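Local coordinates for protein glucosamine-6-phosphate deaminase (Bacillus subtilis, PDB 2BKV) that is an alpha/beta enzyme of a Rossmann-like family, modelled as a single chain with 2-phosphoglycolic acid bound near the C-terminal end of a central strand, at residues A[12-17]-A[44-49]; A[32-37]-A[63-68]; A[152-157]-A[178-183]. One frame throughout, in Å; residues are numbered along the deposited sequence. Where two conformers were deposited one is given.

From the N terminus, helix 9-26 supplies the first half of contact 1, and strand 31-34 then opens contact 2. Helix 41-53 closes contact 1 before strand 62-69 closes contact 2, so the two loops cross. They meet where Y44 OH lies 2.6 Å from A35 O, a probable hydrogen bond tying the helix layer to the end of strand 31-34. Contact 3 follows in series: residues 152-157 and 178-183 form an antiparallel pair added to the same sheet. Its strand 178-181 runs beside strand 62-69, with L66 O 2.8 Å from M182 N. Contacts 1 and 3 lie on opposite sides of the chain's centre, about 27 Å apart between centres, with contact 2 joined to both.

Contact 1: A[12-17]-A[44-49]; sequences LSQIAA and YRQLIR
Q14 and Q46 meet at the outer margin of a helix-helix packing in this Rossmann-like alpha/beta fold, while A17 fits against Q46 and L47 further in. The short axes of 12-17 and 44-49 approach to 8.3 Å and cross at -56°, close enough for the small side chain of A17 to sit directly on the second helix. The two glutamines reach one another by different routes. Q14 sends CG anti to its own backbone N and then bends at chi2, which swings the amide across the gap; Q46 keeps CG beside its backbone N and is also bent at chi2. Their chains cross at about a right angle, and the amide planes stand 65° apart. Q14 NE2 donates to Q46 OE1 at 2.6 Å, but the N-H...O angle of only 123° makes this a weak, bent bond, and its short length is doubtful. A water is placed 3.1 Å from Q14 OE1 and 3.0 Å from Q46 O, positioned to donate to both, though further acceptors compete for its protons. Inward, A17 CB touches Q46 CB at 3.7 Å. S13 backs this packing with CB near the Q46 chain, its OG being hydrogen-bonded to Y9 O within its own helix. L47 also packs on F88 of helix 80-89, and L12, I15 and A16 lean on L232 of strand 229-234, so helix 9-26 also packs on the sheet and helix 41-53 on helix 80-89. L47 approaches A17 along its flank: CG lies 4.0 Å from A17 CB, and the CD2 branch reaches the A17 carbonyl oxygen at 3.6 Å.

Contact 2: A[32-37]-A[63-68]; sequences LGLATG and TVNLDE. With PGA (2-phosphoglycolic acid), chain C.
L34 and T63 lean together diagonally across two parallel strands, the leucine's CD1 resting 3.7 Å from T63 CG2. The threonine can offer that methyl because CG2 lies beside its backbone N while OG1, in the crowded position between N and carbonyl carbon, bonds to H99 ND1. L32, L34, T63 and N65 share this face of the sheet, where M84 of helix 80-89 packs on L34 and N65. N65 makes two different contacts with its amide: ND2 lies 3.8 Å from L34 CB, and OD1 approaches T36 CG2 to 3.7 Å, the threonine chain crossing the asparagine at about a right angle. Beyond the paired strands L66 turns toward 32-37, and its CD1 branch meets A35 CB at 3.7 Å. The V64 side chain points to the other face, toward helix 109-122.

The backbone fixes this register. L32 O receives V64 N, and V64 O receives L34 N at 2.8 Å. The ladder ends with L66 N donating to L34 O at 3.1 Å, with a C=O...N angle of 169°, nearly in line with the carbonyl. In the loop that follows the strand, G37 has phi 93° and no side chain, which lets its CA come within 3.6 Å of PGA O2P. The ligand is hydrogen-bonded by G38 N and T39 OG1 next in the chain, and by H138 and K202. Parallel strands joined through helix 41-53, with an anion-contacting loop leaving the first strand's C-terminal end, form the beta-alpha-beta unit characteristic of Rossmann-like folds.

Contact 3: A[152-157]-A[178-183]; sequences THVVTL and KALTMG
H153 has chi1 70°, which lodges CG between its backbone N and carbonyl carbon, and T181 has chi1 -175°, which puts its methyl CG2 in the same kind of position; as cross-strand neighbours on one face, the two side chains run side by side, pointing the same way. The result is a CH-pi contact: T181 CG2 stands 4.2 Å from the centroid of the H153 ring and 27° off the ring normal. G183 CA lies at the edge of that ring, near its plane. The other branch of T181 is polar, OG1 donating to M182 O at 2.9 Å and also bonded to F141 N; these two bonds hold the rotamer that turns CG2 to the ring. V155 adds its CG1 to T181 CG2 at 3.9 Å, approaching at about a right angle. Next along this face, A179 CB receives L157 CD2 at 4.0 Å.

On the other face V154 and L180 are pressed together, V154 CG2 to L180 CD2 measuring 3.3 Å, tighter than usual carbon contact. At the exposed end the K178 chain runs alongside T156, with CE 4.1 Å from T156 CG2.

H153 with T181 and V155 with A179 are the hydrogen-bonded pairs of this antiparallel ladder; V155 N reaches A179 O at 2.9 Å. Strand 178-181 bonds on its other edge to strand 62-69, through L180 with E68. Four N-H...O bonds thus carry the polar link, with CA-H...O contacts beside them, while side-chain contact is mainly apolar; T152 OG1 bonds instead to E117 and H153 ND1 to R151 O.

Contact 1: A[12-17]-A[44-49]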
ATOM      1  N   LEU A  12       5.974  10.950  10.940  1.00  4.83           N
ATOM      2  CA  LEU A  12       5.431  10.435   9.700  1.00  5.06           C
ATOM      3  C   LEU A  12       4.101   9.724   9.945  1.00  4.99           C
ATOM      4  O   LEU A  12       3.128   9.928   9.216  1.00  5.19           O
ATOM      5  CB  LEU A  12       6.460   9.486   9.041  1.00  5.60           C
ATOM      6  CG  LEU A  12       6.110   8.804   7.711  1.00  6.56           C
ATOM      7  CD1 LEU A  12       7.368   8.576   6.893  1.00 10.01           C
ATOM      8  CD2 LEU A  12       5.358   7.531   7.966  1.00  8.59           C
ATOM      9  N   SER A  13       4.085   8.856  10.952  1.00  4.87           N
ATOM     10  CA  SER A  13       2.950   8.038  11.205  1.00  4.86           C
ATOM     11  C   SER A  13       1.768   8.855  11.693  1.00  4.32           C
ATOM     12  O   SER A  13       0.617   8.606  11.315  1.00  5.85           O
ATOM     13  CB  SER A  13       3.320   6.968  12.208  1.00  5.82           C
ATOM     14  OG  SER A  13       4.285   6.064  11.720  1.00  5.80           O
ATOM     15  N   GLN A  14       2.045   9.869  12.512  1.00  5.06           N
ATOM     16  CA  GLN A  14       0.991  10.769  12.961  1.00  6.15           C
ATOM     17  C   GLN A  14       0.397  11.583  11.808  1.00  5.19           C
ATOM     18  O   GLN A  14      -0.832  11.659  11.673  1.00  5.60           O
ATOM     19  CB  GLN A  14       1.505  11.688  14.058  1.00  8.25           C
ATOM     20  CG  GLN A  14       0.391  12.352  14.848  1.00 10.78           C
ATOM     21  CD  GLN A  14      -0.581  11.360  15.567  1.00 16.48           C
ATOM     22  OE1 GLN A  14      -1.720  11.736  15.925  1.00 25.96           O
ATOM     23  NE2 GLN A  14      -0.145  10.122  15.771  1.00 22.96           N
ATOM     24  N   ILE A  15       1.254  12.100  10.946  1.00  6.41           N
ATOM     25  CA  ILE A  15       0.800  12.854   9.800  1.00  6.22           C
ATOM     26  C   ILE A  15      -0.009  11.990   8.859  1.00  6.31           C
ATOM     27  O   ILE A  15      -1.081  12.376   8.398  1.00  6.94           O
ATOM     28  CB  ILE A  15       1.982  13.533   9.071  1.00  7.23           C
ATOM     29  CG1 ILE A  15       2.563  14.620   9.986  1.00  8.82           C
ATOM     30  CG2 ILE A  15       1.508  14.126   7.770  1.00  8.55           C
ATOM     31  CD1 ILE A  15       3.836  15.196   9.503  1.00 11.07           C
ATOM     32  N   ALA A  16       0.453  10.784   8.594  1.00  5.28           N
ATOM     33  CA  ALA A  16      -0.272   9.896   7.709  1.00  5.16           C
ATOM     34  C   ALA A  16      -1.637   9.521   8.266  1.00  4.73           C
ATOM     35  O   ALA A  16      -2.612   9.421   7.537  1.00  4.89           O
ATOM     36  CB  ALA A  16       0.552   8.637   7.469  1.00  5.34           C
ATOM     37  N   ALA A  17      -1.675   9.228   9.553  1.00  3.38           N
ATOM     38  CA  ALA A  17      -2.954   8.899  10.166  1.00  3.42           C
ATOM     39  C   ALA A  17      -3.943  10.064  10.073  1.00  4.62           C
ATOM     40  O   ALA A  17      -5.145   9.865   9.834  1.00  5.40           O
ATOM     41  CB  ALA A  17      -2.735   8.457  11.605  1.00  4.76           C
ATOM     42  N   TYR A  44      -1.163   2.634  11.133  1.00  4.75           N
ATOM     43  CA  TYR A  44      -2.290   1.870  11.650  1.00  5.17           C
ATOM     44  C   TYR A  44      -2.449   2.045  13.168  1.00  5.01           C
ATOM     45  O   TYR A  44      -3.565   2.251  13.657  1.00  5.56           O
ATOM     46  CB  TYR A  44      -2.223   0.406  11.253  1.00  6.30           C
ATOM     47  CG  TYR A  44      -2.412   0.194   9.764  1.00  5.95           C
ATOM     48  CD1 TYR A  44      -3.551   0.626   9.125  1.00  8.55           C
ATOM     49  CD2 TYR A  44      -1.432  -0.396   8.997  1.00  6.64           C
ATOM     50  CE1 TYR A  44      -3.701   0.487   7.769  1.00  7.95           C
ATOM     51  CE2 TYR A  44      -1.592  -0.588   7.629  1.00  7.38           C
ATOM     52  CZ  TYR A  44      -2.704  -0.142   7.019  1.00  8.36           C
ATOM     53  OH  TYR A  44      -2.825  -0.341   5.650  1.00 10.14           O
ATOM     54  N   ARG A  45      -1.340   2.012  13.888  1.00  5.13           N
ATOM     55  CA  ARG A  45      -1.382   2.233  15.326  1.00  6.42           C
ATOM     56  C   ARG A  45      -1.972   3.590  15.681  1.00  6.55           C
ATOM     57  O   ARG A  45      -2.846   3.731  16.567  1.00  6.76           O
ATOM     58  CB  ARG A  45      -0.017   2.102  15.953  1.00  6.37           C
ATOM     59  CG  ARG A  45       0.499   0.680  16.036  1.00 10.17           C
ATOM     60  CD  ARG A  45       1.760   0.580  16.874  1.00 11.52           C
ATOM     61  NE  ARG A  45       2.939   1.248  16.285  1.00 12.77           N
ATOM     62  CZ  ARG A  45       3.890   0.643  15.561  1.00 15.40           C
ATOM     63  NH1 ARG A  45       3.831  -0.647  15.266  1.00 17.83           N
ATOM     64  NH2 ARG A  45       4.911   1.341  15.101  1.00 17.27           N
ATOM     65  N   GLN A  46      -1.573   4.609  14.936  1.00  5.95           N
ATOM     66  CA  GLN A  46      -2.079   5.925  15.225  1.00  7.21           C
ATOM     67  C   GLN A  46      -3.555   6.141  14.837  1.00  6.67           C
ATOM     68  O   GLN A  46      -4.300   6.865  15.524  1.00  7.99           O
ATOM     69  CB  GLN A  46      -1.139   6.974  14.627  1.00  7.53           C
ATOM     70  CG  GLN A  46       0.304   6.897  15.213  1.00 10.78           C
ATOM     71  CD  GLN A  46       0.313   7.013  16.727  1.00 15.89           C
ATOM     72  OE1 GLN A  46      -0.075   8.035  17.278  1.00 19.30           O
ATOM     73  NE2 GLN A  46       0.700   5.937  17.406  1.00 18.08           N
ATOM     74  N   LEU A  47      -3.982   5.469  13.781  1.00  5.98           N
ATOM     75  CA  LEU A  47      -5.371   5.476  13.374  1.00  7.90           C
ATOM     76  C   LEU A  47      -6.240   4.836  14.431  1.00  8.20           C
ATOM     77  O   LEU A  47      -7.309   5.355  14.753  1.00  8.01           O
ATOM     78  CB  LEU A  47      -5.583   4.745  12.066  1.00  9.87           C
ATOM     79  CG  LEU A  47      -5.359   5.584  10.836  1.00  9.94           C
ATOM     80  CD1 LEU A  47      -5.321   4.654   9.642  1.00 10.81           C
ATOM     81  CD2 LEU A  47      -6.480   6.656  10.669  1.00  9.30           C
ATOM     82  N   ILE A  48      -5.787   3.709  14.980  1.00  8.12           N
ATOM     83  CA  ILE A  48      -6.492   3.064  16.086  1.00  9.93           C
ATOM     84  C   ILE A  48      -6.506   3.984  17.290  1.00  9.34           C
ATOM     85  O   ILE A  48      -7.501   4.078  17.935  1.00 11.92           O
ATOM     86  CB  ILE A  48      -5.853   1.713  16.436  1.00 10.47           C
ATOM     87  CG1 ILE A  48      -6.063   0.769  15.257  1.00 11.85           C
ATOM     88  CG2 ILE A  48      -6.415   1.156  17.774  1.00 11.00           C
ATOM     89  CD1 ILE A  48      -5.186  -0.473  15.353  1.00 12.13           C
ATOM     90  N   ARG A  49      -5.439   4.697  17.583  1.00  8.42           N
ATOM     91  CA  ARG A  49      -5.462   5.638  18.698  1.00 10.60           C
ATOM     92  C   ARG A  49      -6.517   6.712  18.490  1.00 10.33           C
ATOM     93  O   ARG A  49      -7.176   7.083  19.461  1.00 12.43           O
ATOM     94  CB  ARG A  49      -4.071   6.231  18.884  1.00 12.04           C
ATOM     95  CG  ARG A  49      -3.157   5.347  19.689  1.00 18.59           C
ATOM     96  CD  ARG A  49      -3.220   5.648  21.183  1.00 24.80           C
ATOM     97  NE  ARG A  49      -2.152   4.971  21.914  1.00 28.27           N
ATOM     98  CZ  ARG A  49      -2.264   3.789  22.519  1.00 30.29           C
ATOM     99  NH1 ARG A  49      -3.415   3.125  22.520  1.00 30.98           N
ATOM    100  NH2 ARG A  49      -1.210   3.270  23.137  1.00 32.26           N
TER
HETATM  101  O   HOH W   1      -3.004   9.101  16.989  1.00 20.79           O

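Contact 2: A[32-37]-A[63-68]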
ATOM      1  N   LEU A  32     -10.945   3.577   1.019  1.00  7.12           N
ATOM      2  CA  LEU A  32      -9.533   3.708   1.329  1.00  6.41           C
ATOM      3  C   LEU A  32      -8.764   2.582   0.682  1.00  5.93           C
ATOM      4  O   LEU A  32      -9.063   1.412   0.907  1.00  7.83           O
ATOM      5  CB  LEU A  32      -9.268   3.631   2.847  1.00  6.14           C
ATOM      6  CG  LEU A  32     -10.176   4.442   3.737  1.00  8.78           C
ATOM      7  CD1 LEU A  32      -9.698   4.215   5.201  1.00 10.62           C
ATOM      8  CD2 LEU A  32     -10.153   5.922   3.385  1.00 10.77           C
ATOM      9  N   GLY A  33      -7.700   2.933  -0.030  1.00  5.33           N
ATOM     10  CA  GLY A  33      -6.748   1.983  -0.561  1.00  5.46           C
ATOM     11  C   GLY A  33      -5.617   1.857   0.446  1.00  5.33           C
ATOM     12  O   GLY A  33      -5.026   2.866   0.858  1.00  4.69           O
ATOM     13  N   LEU A  34      -5.330   0.629   0.874  1.00  6.59           N
ATOM     14  CA  LEU A  34      -4.406   0.388   1.946  1.00  6.80           C
ATOM     15  C   LEU A  34      -3.245  -0.487   1.516  1.00  7.28           C
ATOM     16  O   LEU A  34      -3.302  -1.191   0.478  1.00  8.05           O
ATOM     17  CB  LEU A  34      -5.145  -0.282   3.089  1.00  7.21           C
ATOM     18  CG  LEU A  34      -6.285   0.572   3.674  1.00  8.84           C
ATOM     19  CD1 LEU A  34      -7.022  -0.144   4.782  1.00 12.34           C
ATOM     20  CD2 LEU A  34      -5.807   1.944   4.142  1.00  8.79           C
ATOM     21  N   ALA A  35      -2.221  -0.514   2.362  1.00  8.31           N
ATOM     22  CA  ALA A  35      -0.944  -1.211   2.080  1.00  8.84           C
ATOM     23  C   ALA A  35      -0.425  -1.908   3.332  1.00  8.51           C
ATOM     24  O   ALA A  35      -0.893  -1.635   4.448  1.00  9.13           O
ATOM     25  CB  ALA A  35       0.024  -0.233   1.595  1.00 11.27           C
ATOM     26  N   THR A  36       0.503  -2.837   3.122  1.00  9.27           N
ATOM     27  CA  THR A  36       1.069  -3.587   4.246  1.00  9.07           C
ATOM     28  C   THR A  36       2.566  -3.334   4.307  1.00  9.56           C
ATOM     29  O   THR A  36       3.015  -2.320   3.767  1.00 10.29           O
ATOM     30  CB  THR A  36       0.742  -5.092   4.151  1.00 10.28           C
ATOM     31  OG1 THR A  36       1.502  -5.644   3.102  1.00 13.81           O
ATOM     32  CG2 THR A  36      -0.739  -5.354   3.897  1.00 11.62           C
ATOM     33  N   GLY A  37       3.279  -4.178   5.046  1.00 10.38           N
ATOM     34  CA  GLY A  37       4.699  -4.037   5.248  1.00  8.55           C
ATOM     35  C   GLY A  37       5.027  -3.245   6.519  1.00  8.68           C
ATOM     36  O   GLY A  37       4.138  -2.866   7.287  1.00  9.31           O
ATOM     37  N   THR A  63     -12.663  -0.567   2.276  1.00  5.50           N
ATOM     38  CA  THR A  63     -11.227  -0.595   1.966  1.00  6.67           C
ATOM     39  C   THR A  63     -10.907  -1.579   0.868  1.00  5.75           C
ATOM     40  O   THR A  63     -11.574  -2.609   0.725  1.00  6.53           O
ATOM     41  CB  THR A  63     -10.358  -0.860   3.222  1.00  7.62           C
ATOM     42  OG1 THR A  63     -10.519  -2.210   3.674  1.00  8.61           O
ATOM     43  CG2 THR A  63     -10.735   0.058   4.328  1.00  9.28           C
ATOM     44  N   VAL A  64      -9.842  -1.252   0.150  1.00  5.99           N
ATOM     45  CA  VAL A  64      -9.248  -2.090  -0.839  1.00  6.13           C
ATOM     46  C   VAL A  64      -7.747  -2.190  -0.584  1.00  5.63           C
ATOM     47  O   VAL A  64      -7.095  -1.187  -0.407  1.00  7.67           O
ATOM     48  CB  VAL A  64      -9.649  -1.509  -2.223  1.00  7.74           C
ATOM     49  CG1 VAL A  64      -8.712  -1.807  -3.248  0.50  8.44           C
ATOM     50  CG2 VAL A  64     -10.999  -2.019  -2.622  0.50  5.99           C
ATOM     51  N   ASN A  65      -7.220  -3.397  -0.568  1.00  5.54           N
ATOM     52  CA  ASN A  65      -5.784  -3.575  -0.453  1.00  5.64           C
ATOM     53  C   ASN A  65      -5.047  -3.721  -1.784  1.00  6.66           C
ATOM     54  O   ASN A  65      -5.617  -4.157  -2.771  1.00  7.06           O
ATOM     55  CB  ASN A  65      -5.416  -4.740   0.477  1.00  5.37           C
ATOM     56  CG  ASN A  65      -5.112  -4.297   1.865  1.00  7.25           C
ATOM     57  OD1 ASN A  65      -3.925  -4.257   2.299  1.00 11.04           O
ATOM     58  ND2 ASN A  65      -6.143  -3.911   2.562  1.00  6.47           N
ATOM     59  N   LEU A  66      -3.789  -3.317  -1.778  1.00  7.64           N
ATOM     60  CA  LEU A  66      -2.894  -3.380  -2.965  1.00  8.83           C
ATOM     61  C   LEU A  66      -2.667  -4.771  -3.487  1.00 10.22           C
ATOM     62  O   LEU A  66      -2.674  -4.985  -4.689  1.00 10.98           O
ATOM     63  CB  LEU A  66      -1.541  -2.763  -2.670  1.00 11.24           C
ATOM     64  CG  LEU A  66      -1.473  -1.265  -2.580  1.00 12.61           C
ATOM     65  CD1 LEU A  66      -0.130  -0.824  -2.011  1.00 14.17           C
ATOM     66  CD2 LEU A  66      -1.693  -0.631  -3.924  1.00 13.56           C
ATOM     67  N   ASP A  67      -2.460  -5.726  -2.577  1.00  9.90           N
ATOM     68  CA  ASP A  67      -1.884  -6.980  -2.988  1.00 11.14           C
ATOM     69  C   ASP A  67      -2.052  -8.100  -1.986  1.00 10.35           C
ATOM     70  O   ASP A  67      -2.459  -7.890  -0.835  1.00 10.97           O
ATOM     71  CB  ASP A  67      -0.420  -6.776  -3.396  1.00 12.60           C
ATOM     72  CG  ASP A  67       0.397  -5.949  -2.395  0.50 14.46           C
ATOM     73  OD1 ASP A  67       1.562  -5.616  -2.732  0.50 17.29           O
ATOM     74  OD2 ASP A  67      -0.086  -5.631  -1.278  0.50 18.61           O
ATOM     75  N   GLU A  68      -1.715  -9.294  -2.446  1.00 10.20           N
ATOM     76  CA  GLU A  68      -1.727 -10.482  -1.609  1.00  9.81           C
ATOM     77  C   GLU A  68      -0.764 -11.490  -2.235  1.00  9.22           C
ATOM     78  O   GLU A  68      -0.577 -11.534  -3.452  1.00  8.62           O
ATOM     79  CB  GLU A  68      -3.138 -11.069  -1.497  1.00 10.36           C
ATOM     80  CG  GLU A  68      -3.250 -12.382  -0.676  1.00 11.96           C
ATOM     81  CD  GLU A  68      -2.832 -12.243   0.792  1.00 11.65           C
ATOM     82  OE1 GLU A  68      -1.612 -12.108   1.069  1.00  8.89           O
ATOM     83  OE2 GLU A  68      -3.718 -12.281   1.681  1.00 13.55           O
TER
HETATM   84  P   PGA C1242       8.071  -2.124   3.573  1.00 16.86           P
HETATM   85  O1P PGA C1242       7.585  -2.608   2.103  1.00 17.96           O
HETATM   86  O2P PGA C1242       8.093  -3.475   4.358  1.00 15.88           O
HETATM   87  O3P PGA C1242       9.467  -1.558   3.356  1.00 18.81           O
HETATM   88  O4P PGA C1242       7.027  -1.098   3.999  1.00 15.83           O
HETATM   89  C2  PGA C1242       7.650  -1.678   1.027  1.00 17.61           C
HETATM   90  C1  PGA C1242       6.974  -2.275  -0.176  1.00 16.07           C
HETATM   91  O1  PGA C1242       7.572  -3.520  -0.497  1.00 18.15           O
HETATM   92  O   HOH W   2       0.951  -3.659   0.226  0.50 27.58           O

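Contact 3: A[152-157]-A[178-183]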
ATOM      1  N   THR A 152      -4.835  -4.959 -12.393  1.00  7.17           N
ATOM      2  CA  THR A 152      -4.543  -5.985 -11.388  1.00  7.29           C
ATOM      3  C   THR A 152      -4.057  -7.257 -12.115  1.00  7.34           C
ATOM      4  O   THR A 152      -4.646  -7.706 -13.101  1.00  9.06           O
ATOM      5  CB  THR A 152      -5.773  -6.282 -10.489  1.00  7.75           C
ATOM      6  OG1 THR A 152      -6.238  -5.073  -9.872  1.00 10.25           O
ATOM      7  CG2 THR A 152      -5.444  -7.229  -9.432  1.00  8.81           C
ATOM      8  N   HIS A 153      -2.971  -7.840 -11.620  1.00  7.03           N
ATOM      9  CA  HIS A 153      -2.309  -8.932 -12.306  1.00  7.24           C
ATOM     10  C   HIS A 153      -1.466  -9.823 -11.387  1.00  7.67           C
ATOM     11  O   HIS A 153      -1.120  -9.439 -10.281  1.00  6.62           O
ATOM     12  CB  HIS A 153      -1.500  -8.402 -13.512  1.00  8.19           C
ATOM     13  CG  HIS A 153      -0.281  -7.593 -13.169  1.00  8.84           C
ATOM     14  ND1 HIS A 153      -0.346  -6.327 -12.646  1.00 13.69           N
ATOM     15  CD2 HIS A 153       1.036  -7.849 -13.335  1.00 13.70           C
ATOM     16  CE1 HIS A 153       0.873  -5.848 -12.474  1.00 10.02           C
ATOM     17  NE2 HIS A 153       1.733  -6.746 -12.909  1.00 14.51           N
ATOM     18  N   VAL A 154      -1.158 -11.010 -11.894  1.00  8.20           N
ATOM     19  CA  VAL A 154      -0.306 -11.947 -11.207  1.00  8.40           C
ATOM     20  C   VAL A 154       1.098 -11.624 -11.630  1.00  8.91           C
ATOM     21  O   VAL A 154       1.393 -11.479 -12.839  1.00 11.63           O
ATOM     22  CB  VAL A 154      -0.597 -13.421 -11.602  1.00  8.94           C
ATOM     23  CG1 VAL A 154       0.275 -14.372 -10.815  1.00 11.18           C
ATOM     24  CG2 VAL A 154      -2.018 -13.773 -11.388  1.00  9.90           C
ATOM     25  N   VAL A 155       1.970 -11.560 -10.640  1.00  9.83           N
ATOM     26  CA  VAL A 155       3.360 -11.237 -10.852  1.00 11.80           C
ATOM     27  C   VAL A 155       4.286 -12.263 -10.214  1.00 12.64           C
ATOM     28  O   VAL A 155       3.928 -12.891  -9.223  1.00 12.89           O
ATOM     29  CB  VAL A 155       3.695  -9.820 -10.310  1.00 12.90           C
ATOM     30  CG1 VAL A 155       2.946  -8.813 -11.082  1.00 13.10           C
ATOM     31  CG2 VAL A 155       3.439  -9.702  -8.824  1.00 14.14           C
ATOM     32  N   THR A 156       5.490 -12.379 -10.768  1.00 13.03           N
ATOM     33  CA  THR A 156       6.573 -13.132 -10.164  1.00 14.52           C
ATOM     34  C   THR A 156       7.462 -12.130  -9.488  1.00 14.86           C
ATOM     35  O   THR A 156       7.927 -11.201 -10.128  1.00 16.70           O
ATOM     36  CB  THR A 156       7.351 -13.903 -11.237  1.00 14.87           C
ATOM     37  OG1 THR A 156       7.954 -12.991 -12.155  1.00 23.26           O
ATOM     38  CG2 THR A 156       6.435 -14.809 -11.967  1.00 14.54           C
ATOM     39  N   LEU A 157       7.652 -12.310  -8.180  1.00 14.74           N
ATOM     40  CA  LEU A 157       8.421 -11.397  -7.344  1.00 15.42           C
ATOM     41  C   LEU A 157       9.890 -11.378  -7.734  1.00 16.06           C
ATOM     42  O   LEU A 157      10.415 -12.422  -8.053  1.00 17.39           O
ATOM     43  CB  LEU A 157       8.259 -11.802  -5.881  1.00 15.97           C
ATOM     44  CG  LEU A 157       6.818 -11.668  -5.352  1.00 15.47           C
ATOM     45  CD1 LEU A 157       6.795 -12.035  -3.884  1.00 19.51           C
ATOM     46  CD2 LEU A 157       6.249 -10.284  -5.553  1.00 18.59           C
ATOM     47  N   LYS A 178       5.135 -15.784  -6.095  1.00 11.89           N
ATOM     48  CA  LYS A 178       4.196 -15.013  -6.899  1.00 12.29           C
ATOM     49  C   LYS A 178       3.251 -14.240  -6.007  1.00 10.67           C
ATOM     50  O   LYS A 178       3.066 -14.562  -4.837  1.00 11.11           O
ATOM     51  CB  LYS A 178       3.358 -15.909  -7.832  1.00 12.96           C
ATOM     52  CG  LYS A 178       4.152 -16.750  -8.831  1.00 15.67           C
ATOM     53  CD  LYS A 178       3.182 -17.528  -9.749  1.00 18.53           C
ATOM     54  CE  LYS A 178       3.757 -17.864 -11.130  1.00 20.88           C
ATOM     55  NZ  LYS A 178       2.737 -17.639 -12.232  1.00 23.23           N
ATOM     56  N   ALA A 179       2.638 -13.220  -6.591  1.00  9.06           N
ATOM     57  CA  ALA A 179       1.683 -12.385  -5.873  1.00  8.75           C
ATOM     58  C   ALA A 179       0.651 -11.832  -6.819  1.00  8.84           C
ATOM     59  O   ALA A 179       0.821 -11.874  -8.045  1.00 10.28           O
ATOM     60  CB  ALA A 179       2.400 -11.276  -5.159  1.00  9.34           C
ATOM     61  N   LEU A 180      -0.442 -11.382  -6.240  1.00  8.20           N
ATOM     62  CA  LEU A 180      -1.462 -10.635  -6.987  1.00  8.52           C
ATOM     63  C   LEU A 180      -1.395  -9.184  -6.575  1.00  9.06           C
ATOM     64  O   LEU A 180      -1.370  -8.909  -5.381  1.00  9.85           O
ATOM     65  CB  LEU A 180      -2.879 -11.127  -6.617  1.00  8.93           C
ATOM     66  CG  LEU A 180      -3.297 -12.541  -6.931  1.00 13.34           C
ATOM     67  CD1 LEU A 180      -4.757 -12.767  -6.604  1.00 15.12           C
ATOM     68  CD2 LEU A 180      -2.999 -12.863  -8.339  1.00 20.39           C
ATOM     69  N   THR A 181      -1.392  -8.248  -7.523  1.00  7.64           N
ATOM     70  CA  THR A 181      -1.246  -6.838  -7.186  1.00  8.10           C
ATOM     71  C   THR A 181      -2.113  -5.979  -8.055  1.00  7.47           C
ATOM     72  O   THR A 181      -2.218  -6.234  -9.246  1.00  7.13           O
ATOM     73  CB  THR A 181       0.253  -6.393  -7.310  1.00  8.88           C
ATOM     74  OG1 THR A 181       0.386  -5.033  -6.867  1.00  9.11           O
ATOM     75  CG2 THR A 181       0.786  -6.539  -8.696  1.00  9.01           C
ATOM     76  N   MET A 182      -2.671  -4.921  -7.451  1.00  7.29           N
ATOM     77  CA  MET A 182      -3.205  -3.819  -8.233  1.00  7.82           C
ATOM     78  C   MET A 182      -2.127  -3.329  -9.177  1.00  7.20           C
ATOM     79  O   MET A 182      -0.947  -3.285  -8.795  1.00  8.43           O
ATOM     80  CB  MET A 182      -3.503  -2.646  -7.358  1.00  9.61           C
ATOM     81  CG  MET A 182      -4.682  -2.751  -6.583  1.00 11.86           C
ATOM     82  SD  MET A 182      -4.839  -1.121  -5.722  1.00 18.82           S
ATOM     83  CE  MET A 182      -6.237  -1.622  -4.862  1.00 14.72           C
ATOM     84  N   GLY A 183      -2.521  -2.965 -10.397  1.00  6.76           N
ATOM     85  CA  GLY A 183      -1.556  -2.412 -11.327  1.00  6.36           C
ATOM     86  C   GLY A 183      -1.317  -0.937 -11.145  1.00  5.45           C
ATOM     87  O   GLY A 183      -1.948  -0.273 -10.342  1.00  6.25           O
TER